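Local coordinates for protein putative mandelate racemase (Bordetella bronchiseptica, PDB 3OZY) that is of unknown function but, as a magnesium-binding member of the enolase superfamily, probably acts on a sugar diacid such as m-xylarate, at residues E7-A12 with L37-T42; S51-Y56 with N302-N307; A79-L84 with A113-K118; A314-V319 with Q354-P359. One frame throughout, in Å; residues are numbered along the deposited sequence.

Interaction 1 (E7-A12 with L37-T42)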
loop_
_atom_site.group_PDB
_atom_site.type_symbol
_atom_site.label_atom_id
_atom_site.label_comp_id
_atom_site.label_asym_id
_atom_site.label_seq_id
_atom_site.Cartn_x
_atom_site.Cartn_y
_atom_site.Cartn_z
ATOM N N GLU A 7 17.394 4.015 19.836
ATOM C CA GLU A 7 15.937 4.004 19.936
ATOM C C GLU A 7 15.305 4.643 18.713
ATOM O O GLU A 7 15.848 5.594 18.148
ATOM C CB GLU A 7 15.462 4.795 21.154
ATOM C CG GLU A 7 16.049 4.394 22.485
ATOM C CD GLU A 7 15.528 5.284 23.599
ATOM O OE1 GLU A 7 14.294 5.346 23.768
ATOM O OE2 GLU A 7 16.347 5.931 24.289
ATOM N N VAL A 8 14.151 4.115 18.321
ATOM C CA VAL A 8 13.311 4.743 17.308
ATOM C C VAL A 8 11.935 4.946 17.936
ATOM O O VAL A 8 11.222 3.977 18.209
ATOM C CB VAL A 8 13.212 3.883 16.032
ATOM C CG1 VAL A 8 12.300 4.554 15.020
ATOM C CG2 VAL A 8 14.602 3.650 15.437
ATOM N N LYS A 9 11.591 6.206 18.192
ATOM C CA LYS A 9 10.355 6.550 18.893
ATOM C C LYS A 9 9.376 7.245 17.969
ATOM O O LYS A 9 9.777 7.955 17.047
ATOM C CB LYS A 9 10.654 7.466 20.080
ATOM C CG LYS A 9 11.598 6.853 21.101
ATOM C CD LYS A 9 11.873 7.801 22.257
ATOM C CE LYS A 9 10.641 7.972 23.125
ATOM N NZ LYS A 9 10.952 8.722 24.373
ATOM N N ALA A 10 8.092 7.046 18.233
ATOM C CA ALA A 10 7.048 7.703 17.457
ATOM C C ALA A 10 6.048 8.345 18.414
ATOM O O ALA A 10 5.261 7.641 19.052
ATOM C CB ALA A 10 6.366 6.690 16.568
ATOM N N HIS A 11 6.087 9.676 18.511
ATOM C CA HIS A 11 5.204 10.428 19.414
ATOM C C HIS A 11 3.917 10.793 18.697
ATOM O O HIS A 11 3.930 11.587 17.765
ATOM C CB HIS A 11 5.866 11.730 19.889
ATOM C CG HIS A 11 7.209 11.549 20.526
ATOM N ND1 HIS A 11 7.377 11.409 21.888
ATOM C CD2 HIS A 11 8.449 11.517 19.989
ATOM C CE1 HIS A 11 8.664 11.278 22.158
ATOM N NE2 HIS A 11 9.336 11.339 21.023
ATOM N N ALA A 12 2.801 10.230 19.142
ATOM C CA ALA A 12 1.501 10.554 18.561
ATOM C C ALA A 12 0.954 11.864 19.118
ATOM O O ALA A 12 0.778 12.006 20.335
ATOM C CB ALA A 12 0.519 9.421 18.793
ATOM N N LEU A 37 5.515 12.477 15.513
ATOM C CA LEU A 37 6.853 13.035 15.561
ATOM C C LEU A 37 7.821 11.883 15.787
ATOM O O LEU A 37 7.834 11.281 16.864
ATOM C CB LEU A 37 6.973 14.072 16.689
ATOM C CG LEU A 37 8.367 14.666 16.887
ATOM C CD1 LEU A 37 8.805 15.440 15.667
ATOM C CD2 LEU A 37 8.407 15.565 18.127
ATOM N N VAL A 38 8.593 11.548 14.757
ATOM C CA VAL A 38 9.587 10.491 14.867
ATOM C C VAL A 38 10.821 11.047 15.558
ATOM O O VAL A 38 11.229 12.176 15.293
ATOM C CB VAL A 38 9.984 9.958 13.475
ATOM C CG1 VAL A 38 11.058 8.866 13.593
ATOM C CG2 VAL A 38 8.751 9.433 12.743
ATOM N N GLU A 39 11.398 10.248 16.452
ATOM C CA GLU A 39 12.635 10.611 17.129
ATOM C C GLU A 39 13.598 9.431 17.069
ATOM O O GLU A 39 13.313 8.363 17.608
ATOM C CB GLU A 39 12.344 10.999 18.583
ATOM C CG GLU A 39 13.565 11.502 19.339
ATOM C CD GLU A 39 13.294 11.740 20.816
ATOM O OE1 GLU A 39 12.125 11.660 21.241
ATOM O OE2 GLU A 39 14.260 12.006 21.557
ATOM N N VAL A 40 14.723 9.610 16.382
ATOM C CA VAL A 40 15.753 8.579 16.323
ATOM C C VAL A 40 16.910 8.996 17.219
ATOM O O VAL A 40 17.501 10.060 17.034
ATOM C CB VAL A 40 16.261 8.362 14.881
ATOM C CG1 VAL A 40 17.445 7.387 14.868
ATOM C CG2 VAL A 40 15.127 7.859 13.992
ATOM N N ARG A 41 17.212 8.156 18.203
ATOM C CA ARG A 41 18.272 8.446 19.164
ATOM C C ARG A 41 19.502 7.592 18.900
ATOM O O ARG A 41 19.406 6.501 18.343
ATOM C CB ARG A 41 17.779 8.182 20.587
ATOM C CG ARG A 41 16.615 9.059 21.016
ATOM C CD ARG A 41 16.176 8.688 22.423
ATOM N NE ARG A 41 15.198 9.624 22.970
ATOM C CZ ARG A 41 14.712 9.551 24.207
ATOM N NH1 ARG A 41 15.111 8.583 25.023
ATOM N NH2 ARG A 41 13.829 10.444 24.629
ATOM N N THR A 42 20.659 8.098 19.317
ATOM C CA THR A 42 21.915 7.365 19.171
ATOM C C THR A 42 22.669 7.282 20.491
ATOM O O THR A 42 22.374 8.007 21.446
ATOM C CB THR A 42 22.861 8.025 18.154
ATOM O OG1 THR A 42 23.110 9.383 18.535
ATOM C CG2 THR A 42 22.271 7.974 16.740
#
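E7 lies beside the side chain of R41, and the two side chains point the same way. Its backbone O accepts a nearly straight hydrogen bond from R41 N (170°). Its carboxylate adds a salt bridge, with OE2 3.0 Å from R41 NH1. The guanidinium stands steeply to the carboxylate, so NH1 meets OE2 from above the carboxylate plane. V8 turns to the other face of the sheet, together with A10, V38 and V40. It faces V40 in a non-hydrogen-bonded pair, and its CG1 is 4.5 Å from V40 CG2. Helices 58-73 and 102-122 cover this apolar face.

K9 forms a hydrogen-bonded pair with E39, its N 2.8 Å from E39 O. The strands form an antiparallel pair in the three-stranded sheet of the N-terminal capping domain found across the enolase superfamily. The K9 side chain bends at chi3 (70°) and lays CD over the centre of the R41 guanidinium. Its NZ is only 3.4 Å from R41 NH2, two donors that do not bond. The E39 carboxylate probably eases this closeness: OE2 takes R41 NE at 2.9 Å, and OE1 is near K9 NZ, though beyond a salt bridge.

A10 pairs with V38 on the apolar face. H11 then returns to the polar face. H11 N bonds L37 O at 2.9 Å, and H11 O takes L37 N. H11 CG is anti to the carbonyl carbon (chi1 -55°), and the imidazole comes close to coplanar with the E39 carboxylate. H11 NE2 donates to E39 OE1 at 2.8 Å, nearly along the C-O axis of OE1.

Interaction 2 (S51-Y56 with N302-N307)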
loop_
_atom_site.group_PDB
_atom_site.type_symbol
_atom_site.label_atom_id
_atom_site.label_comp_id
_atom_site.label_asym_id
_atom_site.label_seq_id
_atom_site.Cartn_x
_atom_site.Cartn_y
_atom_site.Cartn_z
ATOM N N SER A 51 8.642 13.163 10.306
ATOM C CA SER A 51 7.191 12.980 10.304
ATOM C C SER A 51 6.802 12.156 9.089
ATOM O O SER A 51 7.276 12.436 7.987
ATOM C CB SER A 51 6.472 14.327 10.208
ATOM O OG SER A 51 5.089 14.123 9.948
ATOM N N PRO A 52 5.926 11.157 9.276
ATOM C CA PRO A 52 5.383 10.337 8.180
ATOM C C PRO A 52 4.062 10.878 7.623
ATOM O O PRO A 52 3.280 10.116 7.052
ATOM C CB PRO A 52 5.121 8.998 8.866
ATOM C CG PRO A 52 4.675 9.435 10.255
ATOM C CD PRO A 52 5.594 10.586 10.596
ATOM N N SER A 53 3.826 12.176 7.805
ATOM C CA SER A 53 2.668 12.848 7.228
ATOM C C SER A 53 1.342 12.335 7.805
ATOM O O SER A 53 1.288 11.764 8.901
ATOM C CB SER A 53 2.716 12.729 5.698
ATOM O OG SER A 53 1.729 13.529 5.066
ATOM N N GLY A 54 0.269 12.564 7.063
ATOM C CA GLY A 54 -1.073 12.202 7.490
ATOM C C GLY A 54 -2.063 12.724 6.468
ATOM O O GLY A 54 -1.675 13.421 5.538
ATOM N N PRO A 55 -3.350 12.403 6.625
ATOM C CA PRO A 55 -3.891 11.579 7.706
ATOM C C PRO A 55 -3.635 10.090 7.486
ATOM O O PRO A 55 -3.944 9.524 6.430
ATOM C CB PRO A 55 -5.395 11.881 7.658
ATOM C CG PRO A 55 -5.650 12.275 6.222
ATOM C CD PRO A 55 -4.399 12.959 5.750
ATOM N N TYR A 56 -3.048 9.479 8.507
ATOM C CA TYR A 56 -2.938 8.030 8.633
ATOM C C TYR A 56 -3.146 7.760 10.116
ATOM O O TYR A 56 -2.645 8.521 10.958
ATOM C CB TYR A 56 -1.534 7.533 8.287
ATOM C CG TYR A 56 -0.972 7.881 6.927
ATOM C CD1 TYR A 56 -1.413 7.233 5.780
ATOM C CD2 TYR A 56 0.066 8.790 6.807
ATOM C CE1 TYR A 56 -0.865 7.524 4.532
ATOM C CE2 TYR A 56 0.617 9.089 5.578
ATOM C CZ TYR A 56 0.157 8.442 4.442
ATOM O OH TYR A 56 0.718 8.735 3.209
ATOM N N ASN A 302 7.016 18.764 -8.038
ATOM C CA ASN A 302 6.537 19.797 -7.113
ATOM C C ASN A 302 5.812 19.018 -6.026
ATOM O O ASN A 302 4.685 18.566 -6.233
ATOM C CB ASN A 302 5.558 20.755 -7.806
ATOM C CG ASN A 302 6.189 21.523 -8.947
ATOM O OD1 ASN A 302 5.918 21.260 -10.117
ATOM N ND2 ASN A 302 7.032 22.484 -8.612
ATOM N N PRO A 303 6.463 18.814 -4.867
ATOM C CA PRO A 303 5.908 17.883 -3.879
ATOM C C PRO A 303 4.632 18.378 -3.214
ATOM O O PRO A 303 4.439 19.577 -3.014
ATOM C CB PRO A 303 7.013 17.793 -2.819
ATOM C CG PRO A 303 7.745 19.086 -2.956
ATOM C CD PRO A 303 7.776 19.331 -4.445
ATOM N N HIS A 304 3.778 17.429 -2.860
ATOM C CA HIS A 304 2.808 17.631 -1.803
ATOM C C HIS A 304 3.593 17.773 -0.490
ATOM O O HIS A 304 4.606 17.092 -0.294
ATOM C CB HIS A 304 1.894 16.400 -1.766
ATOM C CG HIS A 304 1.003 16.327 -0.565
ATOM N ND1 HIS A 304 1.427 15.820 0.645
ATOM C CD2 HIS A 304 -0.298 16.656 -0.403
ATOM C CE1 HIS A 304 0.427 15.864 1.511
ATOM N NE2 HIS A 304 -0.634 16.363 0.897
ATOM N N THR A 305 3.152 18.674 0.394
ATOM C CA THR A 305 3.859 18.924 1.657
ATOM C C THR A 305 2.923 18.995 2.872
ATOM O O THR A 305 3.372 19.240 3.993
ATOM C CB THR A 305 4.587 20.263 1.607
ATOM O OG1 THR A 305 3.608 21.307 1.653
ATOM C CG2 THR A 305 5.421 20.399 0.343
ATOM N N PHE A 306 1.636 18.767 2.644
ATOM C CA PHE A 306 0.573 19.151 3.575
ATOM C C PHE A 306 0.378 18.136 4.705
ATOM O O PHE A 306 -0.187 17.068 4.486
ATOM C CB PHE A 306 -0.706 19.288 2.745
ATOM C CG PHE A 306 -1.858 20.005 3.422
ATOM C CD1 PHE A 306 -2.113 21.349 3.147
ATOM C CD2 PHE A 306 -2.749 19.313 4.221
ATOM C CE1 PHE A 306 -3.207 21.993 3.695
ATOM C CE2 PHE A 306 -3.840 19.958 4.783
ATOM C CZ PHE A 306 -4.061 21.307 4.515
ATOM N N ASN A 307 0.878 18.474 5.898
ATOM C CA ASN A 307 0.486 17.826 7.157
ATOM C C ASN A 307 0.982 18.596 8.369
ATOM O O ASN A 307 0.212 18.865 9.287
ATOM C CB ASN A 307 0.943 16.369 7.275
ATOM C CG ASN A 307 0.226 15.647 8.401
ATOM O OD1 ASN A 307 -0.953 15.337 8.282
ATOM N ND2 ASN A 307 0.922 15.421 9.516
HETATM O O HOH W 1 -2.576 15.742 4.439
#
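Here the N-terminal capping domain meets the mouth of the (beta/alpha) barrel, the place where the active site lies in the enolase superfamily. Residues 51-56 follow capping-domain strand 48-50. Residues 302-307 follow barrel strand 300-301. The touching parts run at about a right angle.

The tight part is the N307 side chain, set against the S53-G54 peptide. CG is anti to the backbone N (chi1 -165°), which sends the amide across the gap. N307 CG is 3.5 Å from S53 C, and N307 OD1 is 3.2 Å from G54 CA. G54 has no side chain, and OD1 sits close against it. OD1 also comes within 3.3 Å of G54 N, but the angle is too poor for a hydrogen bond. The other end of the amide is held outside the contact, where N307 ND2 donates to Q34 O. S53 OG touches N307 CB at 3.7 Å and has R280 as its polar partner. Before it, S51 OG accepts from S53 N in an ST turn and also bonds D308.

The loose side lies toward H304 and F306. The H304 ring turns an edge to S53 OG, with CE1 4.4 Å away. H304 ND1 bonds D277, a pairing that recalls the His-Asp dyad of mandelate racemase. The H304 side chain is about 4 Å from the magnesium held by D201, E227 and E254. A water fills in between the two backbones, donating to G54 O and to F306 O at 2.7 Å each.

Interaction 3 (A79-L84 with A113-K118)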
loop_
_atom_site.group_PDB
_atom_site.type_symbol
_atom_site.label_atom_id
_atom_site.label_comp_id
_atom_site.label_asym_id
_atom_site.label_seq_id
_atom_site.Cartn_x
_atom_site.Cartn_y
_atom_site.Cartn_z
ATOM N N ALA A 79 24.541 6.693 9.747
ATOM C CA ALA A 79 25.128 7.403 8.614
ATOM C C ALA A 79 24.826 6.744 7.273
ATOM O O ALA A 79 24.836 7.415 6.246
ATOM C CB ALA A 79 26.628 7.542 8.793
ATOM N N ASN A 80 24.593 5.436 7.289
ATOM C CA ASN A 80 24.310 4.666 6.073
ATOM C C ASN A 80 22.827 4.709 5.731
ATOM O O ASN A 80 22.145 3.682 5.749
ATOM C CB ASN A 80 24.739 3.211 6.259
ATOM C CG ASN A 80 26.203 3.071 6.593
ATOM O OD1 ASN A 80 27.045 3.790 6.057
ATOM N ND2 ASN A 80 26.514 2.133 7.487
ATOM N N ILE A 81 22.331 5.902 5.420
ATOM C CA ILE A 81 20.907 6.072 5.153
ATOM C C ILE A 81 20.485 5.236 3.955
ATOM O O ILE A 81 19.432 4.599 3.969
ATOM C CB ILE A 81 20.538 7.545 4.917
ATOM C CG1 ILE A 81 21.002 8.406 6.096
ATOM C CG2 ILE A 81 19.023 7.681 4.723
ATOM C CD1 ILE A 81 20.599 9.874 5.978
ATOM N N ASN A 82 21.320 5.213 2.923
ATOM C CA ASN A 82 20.993 4.427 1.736
ATOM C C ASN A 82 20.852 2.934 2.030
ATOM O O ASN A 82 19.865 2.297 1.628
ATOM C CB ASN A 82 22.022 4.685 0.640
ATOM C CG ASN A 82 21.914 6.086 0.083
ATOM O OD1 ASN A 82 20.841 6.502 -0.352
ATOM N ND2 ASN A 82 23.013 6.823 0.095
ATOM N N TYR A 83 21.825 2.378 2.748
ATOM C CA TYR A 83 21.735 0.988 3.169
ATOM C C TYR A 83 20.460 0.744 3.976
ATOM O O TYR A 83 19.733 -0.218 3.732
ATOM C CB TYR A 83 22.968 0.606 3.996
ATOM C CG TYR A 83 22.835 -0.731 4.687
ATOM C CD1 TYR A 83 22.852 -1.911 3.956
ATOM C CD2 TYR A 83 22.694 -0.817 6.067
ATOM C CE1 TYR A 83 22.721 -3.139 4.574
ATOM C CE2 TYR A 83 22.571 -2.051 6.699
ATOM C CZ TYR A 83 22.582 -3.202 5.944
ATOM O OH TYR A 83 22.455 -4.433 6.552
ATOM N N LEU A 84 20.187 1.620 4.938
ATOM C CA LEU A 84 19.062 1.400 5.846
ATOM C C LEU A 84 17.703 1.477 5.152
ATOM O O LEU A 84 16.772 0.750 5.525
ATOM C CB LEU A 84 19.129 2.367 7.031
ATOM C CG LEU A 84 20.316 2.102 7.961
ATOM C CD1 LEU A 84 20.446 3.222 8.982
ATOM C CD2 LEU A 84 20.188 0.750 8.657
ATOM N N ALA A 113 14.064 11.537 9.565
ATOM C CA ALA A 113 14.785 11.641 10.835
ATOM C C ALA A 113 16.269 11.300 10.666
ATOM O O ALA A 113 17.125 11.932 11.288
ATOM C CB ALA A 113 14.133 10.766 11.907
ATOM N N LEU A 114 16.580 10.313 9.826
ATOM C CA LEU A 114 17.977 9.966 9.585
ATOM C C LEU A 114 18.716 11.107 8.887
ATOM O O LEU A 114 19.873 11.373 9.186
ATOM C CB LEU A 114 18.093 8.673 8.780
ATOM C CG LEU A 114 17.628 7.412 9.512
ATOM C CD1 LEU A 114 17.691 6.206 8.598
ATOM C CD2 LEU A 114 18.476 7.174 10.765
ATOM N N TRP A 115 18.051 11.787 7.953
ATOM C CA TRP A 115 18.662 12.931 7.286
ATOM C C TRP A 115 18.843 14.105 8.251
ATOM O O TRP A 115 19.853 14.814 8.201
ATOM C CB TRP A 115 17.853 13.347 6.046
ATOM C CG TRP A 115 18.183 12.535 4.828
ATOM C CD1 TRP A 115 17.489 11.462 4.324
ATOM C CD2 TRP A 115 19.298 12.734 3.961
ATOM N NE1 TRP A 115 18.112 10.983 3.190
ATOM C CE2 TRP A 115 19.217 11.756 2.941
ATOM C CE3 TRP A 115 20.352 13.652 3.937
ATOM C CZ2 TRP A 115 20.160 11.670 1.915
ATOM C CZ3 TRP A 115 21.287 13.563 2.919
ATOM C CH2 TRP A 115 21.187 12.576 1.923
ATOM N N ASP A 116 17.864 14.319 9.122
ATOM C CA ASP A 116 17.976 15.361 10.133
ATOM C C ASP A 116 19.168 15.052 11.035
ATOM O O ASP A 116 19.986 15.922 11.324
ATOM C CB ASP A 116 16.669 15.458 10.933
ATOM C CG ASP A 116 16.702 16.547 11.986
ATOM O OD1 ASP A 116 17.052 17.701 11.660
ATOM O OD2 ASP A 116 16.360 16.249 13.147
ATOM N N LEU A 117 19.274 13.795 11.448
ATOM C CA LEU A 117 20.360 13.338 12.303
ATOM C C LEU A 117 21.702 13.574 11.615
ATOM O O LEU A 117 22.634 14.120 12.210
ATOM C CB LEU A 117 20.153 11.861 12.640
ATOM C CG LEU A 117 20.936 11.244 13.807
ATOM C CD1 LEU A 117 20.270 9.949 14.238
ATOM C CD2 LEU A 117 22.402 10.997 13.458
ATOM N N LYS A 118 21.787 13.187 10.343
ATOM C CA LYS A 118 23.013 13.383 9.575
ATOM C C LYS A 118 23.415 14.865 9.504
ATOM O O LYS A 118 24.578 15.220 9.745
ATOM C CB LYS A 118 22.858 12.788 8.166
ATOM C CG LYS A 118 24.082 12.955 7.273
ATOM C CD LYS A 118 23.883 12.228 5.932
ATOM C CE LYS A 118 24.026 10.708 6.060
ATOM N NZ LYS A 118 25.463 10.270 6.013
#
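I81 holds CG1 anti to its carbonyl carbon (chi1 -55°) and CD1 extended beyond it (chi2 -177°), so the chain reaches straight at helix 102-122. K118 starts extended, then folds at chi3 and chi4, which turns NZ back to the start of helix 81-97. The tip of I81 carries most of the contact. Its CD1 lies over one face of the W115 indole, 3.6 Å from the centroid of the five-membered ring and almost on the ring normal, a CH-pi contact. The same methyl is 3.9 Å from L114 CB and 3.5 Å from K118 CE. I81 CG2 comes by the pyrrole side, 3.8 Å from W115 NE1, which bonds T285 of helix 284-296.

K118 NZ donates to A79 O at 2.9 Å, in the carbonyl plane and along a lone pair. A79 O also takes a weak bond from I81 N across the inverse gamma turn at N80. The lysine ammonium group thus meets the chain just before the helix begins. Deeper in, L84 and L114 cross at about a right angle, with L84 CD1 4.1 Å from L114 CD1. L114 and L84 are buried, while A79 lies at the surface. This is helix-to-helix packing between consecutive helices of the capping domain, of which 102-122 packs on its antiparallel sheet.

Interaction 4 (A314-V319 with Q354-P359)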
loop_
_atom_site.group_PDB
_atom_site.type_symbol
_atom_site.label_atom_id
_atom_site.label_comp_id
_atom_site.label_asym_id
_atom_site.label_seq_id
_atom_site.Cartn_x
_atom_site.Cartn_y
_atom_site.Cartn_z
ATOM N N ALA A 314 11.018 19.365 5.404
ATOM C CA ALA A 314 11.761 18.295 4.735
ATOM C C ALA A 314 11.696 18.490 3.226
ATOM O O ALA A 314 12.717 18.431 2.538
ATOM C CB ALA A 314 11.217 16.929 5.118
ATOM N N ASN A 315 10.492 18.707 2.704
ATOM C CA ASN A 315 10.354 18.970 1.273
ATOM C C ASN A 315 11.042 20.260 0.835
ATOM O O ASN A 315 11.613 20.320 -0.250
ATOM C CB ASN A 315 8.883 18.976 0.856
ATOM C CG ASN A 315 8.294 17.590 0.813
ATOM O OD1 ASN A 315 8.637 16.791 -0.057
ATOM N ND2 ASN A 315 7.413 17.285 1.764
ATOM N N LEU A 316 10.992 21.294 1.669
ATOM C CA LEU A 316 11.559 22.578 1.280
ATOM C C LEU A 316 13.075 22.513 1.068
ATOM O O LEU A 316 13.601 23.172 0.171
ATOM C CB LEU A 316 11.194 23.646 2.307
ATOM C CG LEU A 316 11.581 25.070 1.926
ATOM C CD1 LEU A 316 11.071 25.424 0.528
ATOM C CD2 LEU A 316 11.033 26.030 2.975
ATOM N N HIS A 317 13.779 21.742 1.893
ATOM C CA HIS A 317 15.212 21.558 1.664
ATOM C C HIS A 317 15.463 21.009 0.266
ATOM O O HIS A 317 16.355 21.471 -0.452
ATOM C CB HIS A 317 15.822 20.620 2.713
ATOM C CG HIS A 317 16.071 21.281 4.030
ATOM N ND1 HIS A 317 17.225 21.987 4.295
ATOM C CD2 HIS A 317 15.306 21.371 5.144
ATOM C CE1 HIS A 317 17.165 22.473 5.525
ATOM N NE2 HIS A 317 16.010 22.116 6.059
ATOM N N LEU A 318 14.666 20.017 -0.124
ATOM C CA LEU A 318 14.846 19.403 -1.434
ATOM C C LEU A 318 14.450 20.350 -2.556
ATOM O O LEU A 318 15.147 20.460 -3.562
ATOM C CB LEU A 318 14.041 18.112 -1.549
ATOM C CG LEU A 318 14.709 16.886 -0.941
ATOM C CD1 LEU A 318 14.986 17.055 0.555
ATOM C CD2 LEU A 318 13.855 15.651 -1.191
ATOM N N VAL A 319 13.320 21.032 -2.386
ATOM C CA VAL A 319 12.849 21.960 -3.405
ATOM C C VAL A 319 13.847 23.096 -3.618
ATOM O O VAL A 319 14.133 23.477 -4.757
ATOM C CB VAL A 319 11.448 22.491 -3.053
ATOM C CG1 VAL A 319 11.057 23.676 -3.932
ATOM C CG2 VAL A 319 10.439 21.350 -3.165
ATOM N N GLN A 354 12.232 30.847 2.314
ATOM C CA GLN A 354 13.586 30.306 2.374
ATOM C C GLN A 354 13.593 29.079 3.267
ATOM O O GLN A 354 12.856 29.022 4.250
ATOM C CB GLN A 354 14.569 31.343 2.924
ATOM C CG GLN A 354 14.818 32.545 2.006
ATOM C CD GLN A 354 15.704 32.221 0.813
ATOM O OE1 GLN A 354 16.168 31.088 0.645
ATOM N NE2 GLN A 354 15.945 33.222 -0.026
ATOM N N PRO A 355 14.428 28.085 2.936
ATOM C CA PRO A 355 14.512 26.916 3.812
ATOM C C PRO A 355 15.088 27.301 5.175
ATOM O O PRO A 355 15.789 28.306 5.271
ATOM C CB PRO A 355 15.480 25.985 3.064
ATOM C CG PRO A 355 16.266 26.881 2.173
ATOM C CD PRO A 355 15.316 27.974 1.765
ATOM N N PRO A 356 14.781 26.518 6.217
ATOM C CA PRO A 356 15.391 26.737 7.533
ATOM C C PRO A 356 16.911 26.682 7.420
ATOM O O PRO A 356 17.449 25.921 6.612
ATOM C CB PRO A 356 14.873 25.553 8.359
ATOM C CG PRO A 356 13.626 25.104 7.654
ATOM C CD PRO A 356 13.908 25.332 6.199
ATOM N N GLN A 357 17.603 27.473 8.236
ATOM C CA GLN A 357 19.041 27.649 8.074
ATOM C C GLN A 357 19.918 26.891 9.072
ATOM O O GLN A 357 21.138 26.844 8.918
ATOM C CB GLN A 357 19.389 29.138 8.072
ATOM C CG GLN A 357 18.837 29.869 6.852
ATOM C CD GLN A 357 19.297 29.232 5.551
ATOM O OE1 GLN A 357 20.445 28.801 5.439
ATOM N NE2 GLN A 357 18.402 29.167 4.560
ATOM N N GLY A 358 19.306 26.297 10.087
ATOM C CA GLY A 358 20.061 25.542 11.073
ATOM C C GLY A 358 20.499 24.176 10.566
ATOM O O GLY A 358 20.263 23.816 9.410
ATOM N N PRO A 359 21.152 23.396 11.430
ATOM C CA PRO A 359 21.602 22.052 11.048
ATOM C C PRO A 359 20.438 21.085 10.851
ATOM O O PRO A 359 19.408 21.211 11.511
ATOM C CB PRO A 359 22.446 21.601 12.245
ATOM C CG PRO A 359 22.730 22.840 13.028
ATOM C CD PRO A 359 21.589 23.769 12.785
#
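The contact belongs to the outer layer of the modified TIM barrel, where helix 309-321 meets the chain that follows strand 352-353. Residues 354-359 have no regular structure, and three of the six are prolines. No hydrogen bond joins the two segments. L316 and H317, side by side on the helix, do the touching.

L316 has CG anti to its backbone N (chi1 -173°) and comes across P355 at about a right angle. Its CD2 is 3.7 Å from P355 CA and the same distance from Q354 O. L316 CG is 4.2 Å from P355 CB, and CD2 comes within 4.4 Å of P356 CD. This is mostly apolar packing of L316 CG and CD2 on P355.

H317 holds CG anti to its carbonyl carbon (chi1 -78°), so the imidazole reaches past the helix to P356. Ring and pyrrolidine cross obliquely, with H317 NE2 3.8 Å from P356 CD. H317 CE1 is 3.6 Å from P356 O. Both ring nitrogens are bonded outside the contact. ND1 pairs with Y127 N and NE2 with L361 O, which fixes the rotation of the ring. The neutral form with the proton on NE2 would fit these partners. In the loop itself Q357 NE2 makes a weak bond to P355 O.

The helix also meets the barrel. N315 and V319 pack on strands 300-301 and 328-331. L318 lies against helix 284-296, and L316 also touches F328 of strand 328-331.

How the interactions relate
Interactions 1 and 3 both build the capping domain and touch each other: V40 of the sheet packs on A113 and L117 of helix 102-122. Interaction 1 joins two strands by backbone bonds and a charged side-chain network. Interaction 3 packs helices through apolar tips plus one lysine-to-carbonyl bond, and is more open to the surface. Interaction 2 lies nearest the chain centre and joins the two domains, with no direct hydrogen bond and a bridging water. It meets interaction 1 through V38 and P52. Interaction 4 stays within the barrel domain and is buried, apolar packing. Its helix 309-321 also packs on interaction 2, where P303 touches N315 and V319.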